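Local coordinates for HMG-CoA Lyase (Bacillus subtilis subsp. subtilis, PDB 1YDO), which belongs to the HMGL-like family and folds as a TIM barrel, a closed parallel beta barrel ringed by helices, at residues 138-143 with 169-174. Sequence-based numbering, arbitrary orientation.
Sequences TRAYLS and FGISEL
Arg139 and Glu173 both hold CG anti to their own backbone N (chi1 -176° and -164°), and their side chains run side by side, pointing the same way. A salt bridge joins them, with Arg139 NE 3.4 Å from Glu173 OE1. The guanidinium and carboxylate planes are turned 66° apart, and OE1 meets the guanidinium obliquely. Both charges have stronger partners outside the pair: Arg139 NH2 forms a salt bridge with Asp231, and Glu173 OE1 one with Lys10. Nearer the backbone, Arg139 CG lies 3.5 Å from Glu173 O. Ala140 N gives Glu173 O a nearly straight backbone hydrogen bond of 2.9 Å. Ser172 N gives a second backbone bond to Thr138 O (3.2 Å), approaching from above the carbonyl plane. The two bonds lie just ahead of strand 174-177, which runs parallel to strand 137-143 as its neighbour in the TIM barrel. Helix 156-169 makes the crossover between them, a beta-alpha-beta unit. The helix ends in a Schellman motif, with Gly170 at positive phi. Ala140 and Leu174 form the bridge pair, with side chains on one face. On the helix side, Ala140 CB touches Ile171 CD1 at 3.9 Å. Leu174 CD2 comes to 3.5 Å from Leu142 CB, and these two leucines also pack on Ser163 of the helix. Thr138 OG1 lies 3.4 Å from Ile171 CA and is hydrogen-bonded with Asn128 OD1 of helix 117-133.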
ATOM      1  N   THR A 138      16.849  26.279  -1.333  1.00 45.33           N
ATOM      2  CA  THR A 138      15.483  26.322  -0.849  1.00 43.16           C
ATOM      3  C   THR A 138      14.587  25.304  -1.516  1.00 41.70           C
ATOM      4  O   THR A 138      14.819  24.897  -2.654  1.00 40.40           O
ATOM      5  CB  THR A 138      14.851  27.696  -1.070  1.00 43.72           C
ATOM      6  OG1 THR A 138      14.770  27.960  -2.481  1.00 46.50           O
ATOM      7  CG2 THR A 138      15.670  28.776  -0.370  1.00 42.15           C
ATOM      8  N   ARG A 139      13.536  24.930  -0.796  1.00 40.48           N
ATOM      9  CA  ARG A 139      12.559  23.968  -1.266  1.00 38.94           C
ATOM     10  C   ARG A 139      11.202  24.380  -0.725  1.00 38.56           C
ATOM     11  O   ARG A 139      11.101  24.791   0.429  1.00 38.45           O
ATOM     12  CB  ARG A 139      12.918  22.590  -0.740  1.00 37.87           C
ATOM     13  CG  ARG A 139      12.037  21.495  -1.247  1.00 35.40           C
ATOM     14  CD  ARG A 139      12.137  20.309  -0.333  1.00 34.37           C
ATOM     15  NE  ARG A 139      11.607  19.111  -0.956  1.00 35.15           N
ATOM     16  CZ  ARG A 139      11.308  18.005  -0.298  1.00 35.11           C
ATOM     17  NH1 ARG A 139      11.482  17.957   1.016  1.00 34.25           N
ATOM     18  NH2 ARG A 139      10.857  16.952  -0.967  1.00 34.75           N
ATOM     19  N   ALA A 140      10.165  24.262  -1.551  1.00 39.22           N
ATOM     20  CA  ALA A 140       8.813  24.633  -1.148  1.00 39.85           C
ATOM     21  C   ALA A 140       7.927  23.406  -0.935  1.00 41.15           C
ATOM     22  O   ALA A 140       8.014  22.414  -1.662  1.00 40.94           O
ATOM     23  CB  ALA A 140       8.188  25.563  -2.193  1.00 39.62           C
ATOM     24  N   TYR A 141       7.065  23.502   0.069  1.00 41.25           N
ATOM     25  CA  TYR A 141       6.151  22.438   0.431  1.00 41.55           C
ATOM     26  C   TYR A 141       4.727  22.898   0.207  1.00 39.88           C
ATOM     27  O   TYR A 141       4.129  23.497   1.095  1.00 40.89           O
ATOM     28  CB  TYR A 141       6.325  22.110   1.907  1.00 45.52           C
ATOM     29  CG  TYR A 141       6.943  20.771   2.179  1.00 48.56           C
ATOM     30  CD1 TYR A 141       6.315  19.607   1.756  1.00 49.75           C
ATOM     31  CD2 TYR A 141       8.155  20.664   2.870  1.00 49.90           C
ATOM     32  CE1 TYR A 141       6.867  18.375   2.007  1.00 51.44           C
ATOM     33  CE2 TYR A 141       8.721  19.427   3.132  1.00 50.21           C
ATOM     34  CZ  TYR A 141       8.068  18.290   2.695  1.00 51.73           C
ATOM     35  OH  TYR A 141       8.597  17.052   2.936  1.00 55.66           O
ATOM     36  N   LEU A 142       4.177  22.636  -0.967  1.00 37.53           N
ATOM     37  CA  LEU A 142       2.804  23.044  -1.233  1.00 35.25           C
ATOM     38  C   LEU A 142       1.892  21.915  -0.746  1.00 34.33           C
ATOM     39  O   LEU A 142       1.974  20.791  -1.230  1.00 35.05           O
ATOM     40  CB  LEU A 142       2.626  23.267  -2.728  1.00 35.12           C
ATOM     41  CG  LEU A 142       1.646  24.362  -3.126  1.00 36.33           C
ATOM     42  CD1 LEU A 142       1.465  24.332  -4.634  1.00 37.13           C
ATOM     43  CD2 LEU A 142       0.318  24.164  -2.431  1.00 36.59           C
ATOM     44  N   SER A 143       1.021  22.198   0.211  1.00 32.73           N
ATOM     45  CA  SER A 143       0.166  21.148   0.715  1.00 32.58           C
ATOM     46  C   SER A 143      -1.249  21.253   0.197  1.00 34.98           C
ATOM     47  O   SER A 143      -1.608  22.222  -0.469  1.00 35.33           O
ATOM     48  CB  SER A 143       0.146  21.143   2.239  1.00 32.13           C
ATOM     49  OG  SER A 143      -0.378  22.348   2.736  1.00 32.14           O
ATOM     50  N   PHE A 169       9.825  32.727  -7.651  1.00 52.18           N
ATOM     51  CA  PHE A 169      10.619  33.267  -6.547  1.00 50.83           C
ATOM     52  C   PHE A 169      12.075  32.781  -6.615  1.00 50.31           C
ATOM     53  O   PHE A 169      12.988  33.482  -6.188  1.00 50.00           O
ATOM     54  CB  PHE A 169      10.006  32.857  -5.199  1.00 49.98           C
ATOM     55  CG  PHE A 169       8.646  33.456  -4.925  1.00 50.88           C
ATOM     56  CD1 PHE A 169       7.867  32.984  -3.861  1.00 51.19           C
ATOM     57  CD2 PHE A 169       8.142  34.485  -5.714  1.00 51.69           C
ATOM     58  CE1 PHE A 169       6.604  33.527  -3.587  1.00 50.12           C
ATOM     59  CE2 PHE A 169       6.879  35.036  -5.449  1.00 51.94           C
ATOM     60  CZ  PHE A 169       6.109  34.553  -4.382  1.00 50.24           C
ATOM     61  N   GLY A 170      12.287  31.579  -7.144  1.00 49.73           N
ATOM     62  CA  GLY A 170      13.637  31.061  -7.239  1.00 48.70           C
ATOM     63  C   GLY A 170      13.854  29.759  -6.495  1.00 48.46           C
ATOM     64  O   GLY A 170      14.991  29.294  -6.356  1.00 49.43           O
ATOM     65  N   ILE A 171      12.775  29.155  -6.011  1.00 47.50           N
ATOM     66  CA  ILE A 171      12.887  27.894  -5.288  1.00 46.53           C
ATOM     67  C   ILE A 171      13.529  26.855  -6.191  1.00 44.94           C
ATOM     68  O   ILE A 171      13.544  27.008  -7.405  1.00 45.65           O
ATOM     69  CB  ILE A 171      11.512  27.381  -4.861  1.00 47.38           C
ATOM     70  CG1 ILE A 171      10.618  27.244  -6.094  1.00 48.17           C
ATOM     71  CG2 ILE A 171      10.901  28.322  -3.824  1.00 46.26           C
ATOM     72  CD1 ILE A 171       9.290  26.558  -5.813  1.00 50.32           C
ATOM     73  N   SER A 172      14.049  25.791  -5.606  1.00 43.43           N
ATOM     74  CA  SER A 172      14.697  24.775  -6.417  1.00 42.78           C
ATOM     75  C   SER A 172      13.843  23.530  -6.653  1.00 40.90           C
ATOM     76  O   SER A 172      14.019  22.824  -7.652  1.00 40.89           O
ATOM     77  CB  SER A 172      16.020  24.381  -5.765  1.00 44.11           C
ATOM     78  OG  SER A 172      16.803  25.536  -5.507  1.00 47.62           O
ATOM     79  N   GLU A 173      12.910  23.275  -5.738  1.00 38.33           N
ATOM     80  CA  GLU A 173      12.042  22.110  -5.826  1.00 35.27           C
ATOM     81  C   GLU A 173      10.690  22.372  -5.177  1.00 32.10           C
ATOM     82  O   GLU A 173      10.615  22.883  -4.071  1.00 29.21           O
ATOM     83  CB  GLU A 173      12.709  20.940  -5.129  1.00 35.11           C
ATOM     84  CG  GLU A 173      12.113  19.614  -5.464  1.00 37.97           C
ATOM     85  CD  GLU A 173      13.037  18.482  -5.080  1.00 40.19           C
ATOM     86  OE1 GLU A 173      13.015  18.075  -3.903  1.00 41.51           O
ATOM     87  OE2 GLU A 173      13.804  18.014  -5.950  1.00 41.57           O
ATOM     88  N   LEU A 174       9.621  22.011  -5.867  1.00 30.24           N
ATOM     89  CA  LEU A 174       8.302  22.218  -5.321  1.00 28.86           C
ATOM     90  C   LEU A 174       7.726  20.856  -4.939  1.00 28.33           C
ATOM     91  O   LEU A 174       7.385  20.049  -5.799  1.00 28.88           O
ATOM     92  CB  LEU A 174       7.426  22.898  -6.355  1.00 29.30           C
ATOM     93  CG  LEU A 174       6.257  23.733  -5.866  1.00 31.26           C
ATOM     94  CD1 LEU A 174       5.419  24.134  -7.065  1.00 32.60           C
ATOM     95  CD2 LEU A 174       5.405  22.949  -4.889  1.00 35.15           C
TER